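Local coordinates for single-stranded DNA-binding protein 1 (PDB 4DAM), which probably binds single-stranded DNA as a homotetramer of OB-fold subunits, the present chain being that OB-fold part of a longer protein, at residues 21-26 against 84-89; 40-45 against 62-67. The protein carries 1 engineered substitution. One frame throughout, in Å; residues are numbered along the deposited sequence.

Contact 1 of 2, residues 21-26 against 84-89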
ATOM      1  N   VAL A  21      -2.613   9.101   5.803  1.00 18.79           N
ATOM      2  CA  VAL A  21      -2.122   9.933   6.895  1.00 17.80           C
ATOM      3  C   VAL A  21      -2.689  11.315   6.675  1.00 17.63           C
ATOM      4  O   VAL A  21      -2.390  11.970   5.673  1.00 18.70           O
ATOM      5  CB  VAL A  21      -0.593   9.944   6.891  1.00 22.52           C
ATOM      6  CG1 VAL A  21      -0.061  10.779   8.062  1.00 26.44           C
ATOM      7  CG2 VAL A  21      -0.070   8.511   6.952  1.00 25.57           C
ATOM      8  N   GLY A  22      -3.550  11.762   7.584  1.00 15.64           N
ATOM      9  CA  GLY A  22      -4.216  13.003   7.382  1.00 16.58           C
ATOM     10  C   GLY A  22      -4.765  13.574   8.665  1.00 17.14           C
ATOM     11  O   GLY A  22      -4.286  13.281   9.729  1.00 19.70           O
ATOM     12  N   ASN A  23      -5.774  14.415   8.522  1.00 14.64           N
ATOM     13  CA  ASN A  23      -6.400  15.052   9.652  1.00 15.46           C
ATOM     14  C   ASN A  23      -7.889  14.782   9.700  1.00 15.33           C
ATOM     15  O   ASN A  23      -8.562  14.750   8.674  1.00 15.92           O
ATOM     16  CB  ASN A  23      -6.113  16.552   9.636  1.00 19.00           C
ATOM     17  CG  ASN A  23      -4.638  16.833   9.863  1.00 21.85           C
ATOM     18  OD1 ASN A  23      -4.205  17.088  10.971  1.00 30.96           O
ATOM     19  ND2 ASN A  23      -3.867  16.729   8.825  1.00 27.82           N
ATOM     20  N   VAL A  24      -8.382  14.586  10.917  1.00 14.29           N
ATOM     21  CA  VAL A  24      -9.815  14.488  11.160  1.00 14.18           C
ATOM     22  C   VAL A  24     -10.470  15.811  10.737  1.00 16.00           C
ATOM     23  O   VAL A  24     -10.111  16.887  11.236  1.00 19.42           O
ATOM     24  CB  VAL A  24     -10.131  14.134  12.615  1.00 13.54           C
ATOM     25  CG1 VAL A  24     -11.664  14.123  12.829  1.00 15.76           C
ATOM     26  CG2 VAL A  24      -9.469  12.803  13.030  1.00 14.25           C
ATOM     27  N   ALA A  25     -11.427  15.736   9.809  1.00 14.59           N
ATOM     28  CA  ALA A  25     -11.970  16.942   9.167  1.00 16.82           C
ATOM     29  C   ALA A  25     -13.377  17.291   9.637  1.00 19.24           C
ATOM     30  O   ALA A  25     -13.844  18.415   9.438  1.00 22.33           O
ATOM     31  CB  ALA A  25     -11.916  16.783   7.644  1.00 18.50           C
ATOM     32  N   THR A  26     -14.059  16.334  10.242  1.00 19.42           N
ATOM     33  CA  THR A  26     -15.391  16.520  10.834  1.00 19.59           C
ATOM     34  C   THR A  26     -15.443  15.843  12.174  1.00 19.94           C
ATOM     35  O   THR A  26     -14.720  14.857  12.401  1.00 21.05           O
ATOM     36  CB  THR A  26     -16.532  15.929   9.948  1.00 23.31           C
ATOM     37  OG1 THR A  26     -16.382  14.492   9.789  1.00 23.37           O
ATOM     38  CG2 THR A  26     -16.577  16.645   8.580  1.00 24.68           C
ATOM     39  N   GLY A  84      -9.367  18.239  13.585  1.00 18.66           N
ATOM     40  CA  GLY A  84      -8.007  18.735  13.568  1.00 21.42           C
ATOM     41  C   GLY A  84      -6.942  17.718  13.921  1.00 20.62           C
ATOM     42  O   GLY A  84      -5.764  17.931  13.597  1.00 25.05           O
ATOM     43  N   ASP A  85      -7.321  16.599  14.548  1.00 16.82           N
ATOM     44  CA  ASP A  85      -6.339  15.623  14.999  1.00 16.55           C
ATOM     45  C   ASP A  85      -5.606  14.972  13.817  1.00 17.43           C
ATOM     46  O   ASP A  85      -6.248  14.434  12.895  1.00 16.05           O
ATOM     47  CB  ASP A  85      -6.991  14.489  15.780  1.00 17.32           C
ATOM     48  CG  ASP A  85      -7.388  14.873  17.190  1.00 19.26           C
ATOM     49  OD1 ASP A  85      -7.008  15.969  17.665  1.00 21.69           O
ATOM     50  OD2 ASP A  85      -8.072  14.038  17.829  1.00 17.64           O
ATOM     51  N   PRO A  86      -4.268  14.966  13.858  1.00 17.37           N
ATOM     52  CA  PRO A  86      -3.512  14.203  12.855  1.00 16.15           C
ATOM     53  C   PRO A  86      -3.568  12.724  13.168  1.00 16.77           C
ATOM     54  O   PRO A  86      -3.314  12.310  14.302  1.00 16.17           O
ATOM     55  CB  PRO A  86      -2.096  14.749  12.970  1.00 19.93           C
ATOM     56  CG  PRO A  86      -2.023  15.309  14.325  1.00 22.52           C
ATOM     57  CD  PRO A  86      -3.384  15.821  14.667  1.00 20.71           C
ATOM     58  N   VAL A  87      -3.958  11.923  12.167  1.00 14.30           N
ATOM     59  CA  VAL A  87      -4.137  10.502  12.376  1.00 13.60           C
ATOM     60  C   VAL A  87      -3.540   9.698  11.221  1.00 14.33           C
ATOM     61  O   VAL A  87      -3.362  10.217  10.119  1.00 15.17           O
ATOM     62  CB  VAL A  87      -5.632  10.114  12.532  1.00 14.93           C
ATOM     63  CG1 VAL A  87      -6.213  10.738  13.798  1.00 16.98           C
ATOM     64  CG2 VAL A  87      -6.441  10.522  11.316  1.00 15.51           C
ATOM     65  N   VAL A  88      -3.204   8.454  11.535  1.00 15.06           N
ATOM     66  CA  VAL A  88      -2.856   7.457  10.541  0.54 14.57           C
ATOM     67  C   VAL A  88      -3.974   6.417  10.528  1.00 15.12           C
ATOM     68  O   VAL A  88      -4.376   5.916  11.585  1.00 15.21           O
ATOM     69  CB  VAL A  88      -1.468   6.840  10.779  0.54 15.06           C
ATOM     70  CG1 VAL A  88      -1.216   6.412  12.208  0.54 13.52           C
ATOM     71  CG2 VAL A  88      -1.234   5.675   9.810  0.54 15.80           C
ATOM     72  N   VAL A  89      -4.474   6.120   9.336  1.00 15.63           N
ATOM     73  CA  VAL A  89      -5.590   5.195   9.154  1.00 15.43           C
ATOM     74  C   VAL A  89      -5.154   4.109   8.175  1.00 15.32           C
ATOM     75  O   VAL A  89      -4.669   4.421   7.091  1.00 18.38           O
ATOM     76  CB  VAL A  89      -6.844   5.937   8.616  1.00 15.57           C
ATOM     77  CG1 VAL A  89      -7.997   4.947   8.295  1.00 17.99           C
ATOM     78  CG2 VAL A  89      -7.281   7.062   9.593  1.00 15.29           C
TER
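In the OB-fold barrel, strands 17-33 and 86-100 run antiparallel, and residues 21-26 meet 84-89 where the second strand begins. The short axes lie 127° apart in direction, so the pair is strongly twisted. Val-24 and Val-87 are the side chains that cross obliquely. Val-24 has CG1 anti to its backbone N (chi1 177°), which sets CG2 beside that N and turns it across the partner strand: CG2 lies 3.9 Å from Val-87 CG1. CB of Asp-85, just before strand 86-100, lies 4.1 Å from the same Val-24 CG2. Phe-41 and Leu-43 of strand 36-51 pack on Val-24 and Val-87 respectively, so these two valines belong to the barrel interior. Val-21 and Val-88 instead stand side by side and point the same way, on the sheet face shared with Asn-23 and Pro-86. Their CG2 methyls touch loosely, and Val-88 packs further on Val-88 of a second subunit; this face therefore reaches the tetramer interface. One residue on from Val-21, Gly-22 is paired with Val-87, an antiparallel hydrogen-bonded pair. Gly-22 N donates to Val-87 O nearly along the C=O axis, while Val-87 N donates to Gly-22 O in the carbonyl plane. Gly-22 O is gripped a second time by Arg-121 NH2, from the C-terminal tail. Beyond the non-hydrogen-bonded pair of Asn-23 and Pro-86, Val-24 N donates a hydrogen bond to Asp-85 O, 2.9 Å away and in the carbonyl plane. Asp-85 OD2 is hydrogen-bonded to Ala-82 N, just upstream. Gly-84 has a positive phi, a backbone shape that would press a CB against the preceding carbonyl. Gly-84 N is hydrogen-bonded to Val-24 O at 2.8 Å, the N-H pointing almost straight at the oxygen (171°).

Contact 2 of 2, residues 40-45 against 62-67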
ATOM      1  N   ARG A  40     -18.052   7.118  12.339  1.00 13.38           N
ATOM      2  CA  ARG A  40     -17.645   7.627  11.036  1.00 14.59           C
ATOM      3  C   ARG A  40     -17.118   9.028  11.209  1.00 14.96           C
ATOM      4  O   ARG A  40     -17.578   9.787  12.080  1.00 16.36           O
ATOM      5  CB  ARG A  40     -18.772   7.600  10.022  1.00 20.77           C
ATOM      6  CG  ARG A  40     -19.933   8.464  10.318  1.00 25.96           C
ATOM      7  CD  ARG A  40     -20.755   8.708   9.070  0.70 30.12           C
ATOM      8  NE  ARG A  40     -22.027   9.294   9.443  0.70 39.34           N
ATOM      9  CZ  ARG A  40     -22.284  10.592   9.554  0.70 36.47           C
ATOM     10  NH1 ARG A  40     -21.358  11.504   9.286  0.70 40.17           N
ATOM     11  NH2 ARG A  40     -23.496  10.978   9.929  0.70 44.85           N
ATOM     12  N   PHE A  41     -16.131   9.355  10.395  1.00 14.45           N
ATOM     13  CA  PHE A  41     -15.614  10.717  10.323  1.00 13.89           C
ATOM     14  C   PHE A  41     -14.990  10.961   8.970  1.00 14.14           C
ATOM     15  O   PHE A  41     -14.581  10.032   8.275  1.00 15.86           O
ATOM     16  CB  PHE A  41     -14.617  11.034  11.450  1.00 15.33           C
ATOM     17  CG  PHE A  41     -13.378  10.205  11.423  1.00 14.96           C
ATOM     18  CD1 PHE A  41     -12.228  10.674  10.805  1.00 14.66           C
ATOM     19  CD2 PHE A  41     -13.345   8.977  12.053  1.00 16.61           C
ATOM     20  CE1 PHE A  41     -11.068   9.895  10.784  1.00 14.28           C
ATOM     21  CE2 PHE A  41     -12.192   8.196  12.046  1.00 15.65           C
ATOM     22  CZ  PHE A  41     -11.058   8.670  11.411  1.00 15.23           C
ATOM     23  N   ARG A  42     -14.875  12.235   8.619  1.00 15.12           N
ATOM     24  CA  ARG A  42     -14.201  12.625   7.387  1.00 15.79           C
ATOM     25  C   ARG A  42     -12.721  12.813   7.647  1.00 15.22           C
ATOM     26  O   ARG A  42     -12.334  13.384   8.649  1.00 16.92           O
ATOM     27  CB  ARG A  42     -14.815  13.905   6.857  1.00 19.81           C
ATOM     28  CG  ARG A  42     -14.394  14.352   5.468  1.00 23.03           C
ATOM     29  CD  ARG A  42     -15.317  15.510   5.088  1.00 28.32           C
ATOM     30  NE  ARG A  42     -15.119  16.058   3.755  1.00 37.09           N
ATOM     31  CZ  ARG A  42     -15.487  15.478   2.619  1.00 32.64           C
ATOM     32  NH1 ARG A  42     -16.050  14.270   2.604  1.00 37.66           N
ATOM     33  NH2 ARG A  42     -15.252  16.113   1.485  1.00 40.28           N
ATOM     34  N   LEU A  43     -11.903  12.302   6.735  1.00 14.22           N
ATOM     35  CA  LEU A  43     -10.450  12.397   6.809  1.00 12.85           C
ATOM     36  C   LEU A  43      -9.943  13.186   5.609  1.00 15.87           C
ATOM     37  O   LEU A  43     -10.287  12.881   4.460  1.00 16.35           O
ATOM     38  CB  LEU A  43      -9.822  11.004   6.781  1.00 14.18           C
ATOM     39  CG  LEU A  43      -8.287  10.916   6.847  1.00 14.93           C
ATOM     40  CD1 LEU A  43      -7.779  11.281   8.241  1.00 17.31           C
ATOM     41  CD2 LEU A  43      -7.804   9.519   6.432  1.00 17.93           C
ATOM     42  N   ALA A  44      -9.122  14.191   5.876  1.00 14.75           N
ATOM     43  CA  ALA A  44      -8.476  15.004   4.832  1.00 15.16           C
ATOM     44  C   ALA A  44      -7.008  14.647   4.727  1.00 16.39           C
ATOM     45  O   ALA A  44      -6.261  14.797   5.695  1.00 16.73           O
ATOM     46  CB  ALA A  44      -8.613  16.492   5.140  1.00 18.61           C
ATOM     47  N   VAL A  45      -6.595  14.211   3.533  1.00 15.84           N
ATOM     48  CA  VAL A  45      -5.225  13.801   3.292  1.00 16.23           C
ATOM     49  C   VAL A  45      -4.626  14.703   2.208  1.00 18.89           C
ATOM     50  O   VAL A  45      -5.012  14.624   1.036  1.00 18.77           O
ATOM     51  CB  VAL A  45      -5.174  12.314   2.857  1.00 16.41           C
ATOM     52  CG1 VAL A  45      -3.746  11.862   2.563  1.00 18.92           C
ATOM     53  CG2 VAL A  45      -5.872  11.414   3.872  1.00 17.16           C
ATOM     54  N   THR A  62      -5.871  17.641  -2.081  1.00 20.11           N
ATOM     55  CA  THR A  62      -6.428  17.018  -0.883  1.00 19.40           C
ATOM     56  C   THR A  62      -7.431  15.912  -1.251  1.00 18.51           C
ATOM     57  O   THR A  62      -8.444  16.179  -1.902  1.00 21.33           O
ATOM     58  CB  THR A  62      -7.115  18.043   0.052  1.00 22.92           C
ATOM     59  OG1 THR A  62      -6.128  18.976   0.521  1.00 27.68           O
ATOM     60  CG2 THR A  62      -7.743  17.328   1.227  1.00 22.41           C
ATOM     61  N   ASN A  63      -7.131  14.687  -0.813  1.00 17.10           N
ATOM     62  CA  ASN A  63      -8.057  13.570  -0.870  1.00 16.68           C
ATOM     63  C   ASN A  63      -8.933  13.597   0.383  1.00 15.97           C
ATOM     64  O   ASN A  63      -8.415  13.596   1.516  1.00 18.20           O
ATOM     65  CB  ASN A  63      -7.329  12.214  -0.888  1.00 16.82           C
ATOM     66  CG  ASN A  63      -6.728  11.828  -2.247  1.00 17.28           C
ATOM     67  OD1 ASN A  63      -5.804  10.981  -2.333  1.00 20.68           O
ATOM     68  ND2 ASN A  63      -7.235  12.410  -3.297  1.00 14.54           N
ATOM     69  N   PHE A  64     -10.245  13.536   0.200  1.00 15.94           N
ATOM     70  CA  PHE A  64     -11.180  13.318   1.306  1.00 15.76           C
ATOM     71  C   PHE A  64     -11.720  11.900   1.292  1.00 17.01           C
ATOM     72  O   PHE A  64     -12.089  11.380   0.234  1.00 18.38           O
ATOM     73  CB  PHE A  64     -12.349  14.293   1.248  1.00 17.36           C
ATOM     74  CG  PHE A  64     -11.938  15.718   1.521  1.00 19.45           C
ATOM     75  CD1 PHE A  64     -11.608  16.566   0.469  1.00 24.09           C
ATOM     76  CD2 PHE A  64     -11.816  16.186   2.822  1.00 23.26           C
ATOM     77  CE1 PHE A  64     -11.218  17.884   0.706  1.00 25.44           C
ATOM     78  CE2 PHE A  64     -11.444  17.506   3.057  1.00 23.68           C
ATOM     79  CZ  PHE A  64     -11.134  18.336   1.998  1.00 24.81           C
ATOM     80  N   PHE A  65     -11.750  11.301   2.474  1.00 14.76           N
ATOM     81  CA  PHE A  65     -12.314   9.980   2.692  1.00 14.48           C
ATOM     82  C   PHE A  65     -13.307  10.014   3.829  1.00 16.18           C
ATOM     83  O   PHE A  65     -13.156  10.774   4.786  1.00 17.78           O
ATOM     84  CB  PHE A  65     -11.241   8.974   3.079  1.00 13.62           C
ATOM     85  CG  PHE A  65     -10.126   8.829   2.095  1.00 13.73           C
ATOM     86  CD1 PHE A  65      -8.970   9.584   2.209  1.00 16.28           C
ATOM     87  CD2 PHE A  65     -10.226   7.909   1.064  1.00 13.17           C
ATOM     88  CE1 PHE A  65      -7.938   9.443   1.313  1.00 17.16           C
ATOM     89  CE2 PHE A  65      -9.201   7.769   0.160  1.00 15.63           C
ATOM     90  CZ  PHE A  65      -8.051   8.543   0.276  1.00 16.89           C
ATOM     91  N   THR A  66     -14.333   9.177   3.722  1.00 14.46           N
ATOM     92  CA  THR A  66     -15.173   8.878   4.878  1.00 14.29           C
ATOM     93  C   THR A  66     -14.634   7.612   5.512  1.00 15.32           C
ATOM     94  O   THR A  66     -14.556   6.560   4.862  1.00 15.74           O
ATOM     95  CB  THR A  66     -16.631   8.669   4.495  1.00 18.14           C
ATOM     96  OG1 THR A  66     -17.107   9.860   3.848  1.00 21.70           O
ATOM     97  CG2 THR A  66     -17.470   8.397   5.722  1.00 20.43           C
ATOM     98  N   VAL A  67     -14.212   7.726   6.753  1.00 13.59           N
ATOM     99  CA  VAL A  67     -13.650   6.616   7.493  1.00 13.08           C
ATOM    100  C   VAL A  67     -14.699   6.014   8.412  1.00 15.11           C
ATOM    101  O   VAL A  67     -15.363   6.714   9.182  1.00 14.90           O
ATOM    102  CB  VAL A  67     -12.421   7.036   8.342  1.00 13.40           C
ATOM    103  CG1 VAL A  67     -11.873   5.853   9.128  1.00 14.40           C
ATOM    104  CG2 VAL A  67     -11.337   7.695   7.485  1.00 14.94           C
TER
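The Arg-42 guanidinium lies almost flat against the Phe-64 side chain, the two planes 10° apart. NH2 sits over one face of the ring, 3.3 Å from Phe-64 CG, and NE comes 3.4 Å from Phe-64 CD2. CG anti to the backbone N (chi1 -171°) and an extended chain carry the group diagonally across the strand to that ring. Thr-62 CG2, from the same strand as Phe-64, lies over the opposite face, offset toward the rim, and Ala-44 CB approaches the ring obliquely. On the sheet side shared by Leu-43 and Val-45, the Phe-41 ring takes Val-67 CB over one face, a CH-pi contact of 3.9 Å to the centroid. Val-45 CG2 meets Phe-65 at the ring edge, 3.8 Å from CE1. Strands 36-51 and 56-70 form a beta hairpin of the OB-fold barrel, joined here by six backbone hydrogen bonds. An alanine in place of Phe-41 would lose the ring over Val-67 and would probably loosen the packing with Pro-28 and Val-24. Leu-43 CB meets Val-67 CG2 at 3.7 Å, and Val-89 of strand 86-100 packs on both residues. Phe-65 packs on Leu-93 of its own chain and of a third subunit, while Thr-62 OG1 is hydrogen-bonded to Thr-46 OG1.

Overall arrangement
From the N terminus, strand 17-33 supplies residues 21-26, then strand 36-51 supplies 40-45 and strand 56-70 supplies 62-67. Contact 2 closes the long hairpin of these last two strands, with 16 residues between its segments. The chain then passes through helix 71-80 to reach 84-89, where contact 1 closes a far longer loop, 57 residues between its segments, back to the first strand, with contact 2 nested wholly inside it. The two centres are 8 Å apart, joined by strands 17-33 and 36-51, neighbours in one curled sheet: Asn-23 N lies 2.9 Å from Ala-44 O, a probable hydrogen bond. Together they link four strands of the OB-fold barrel.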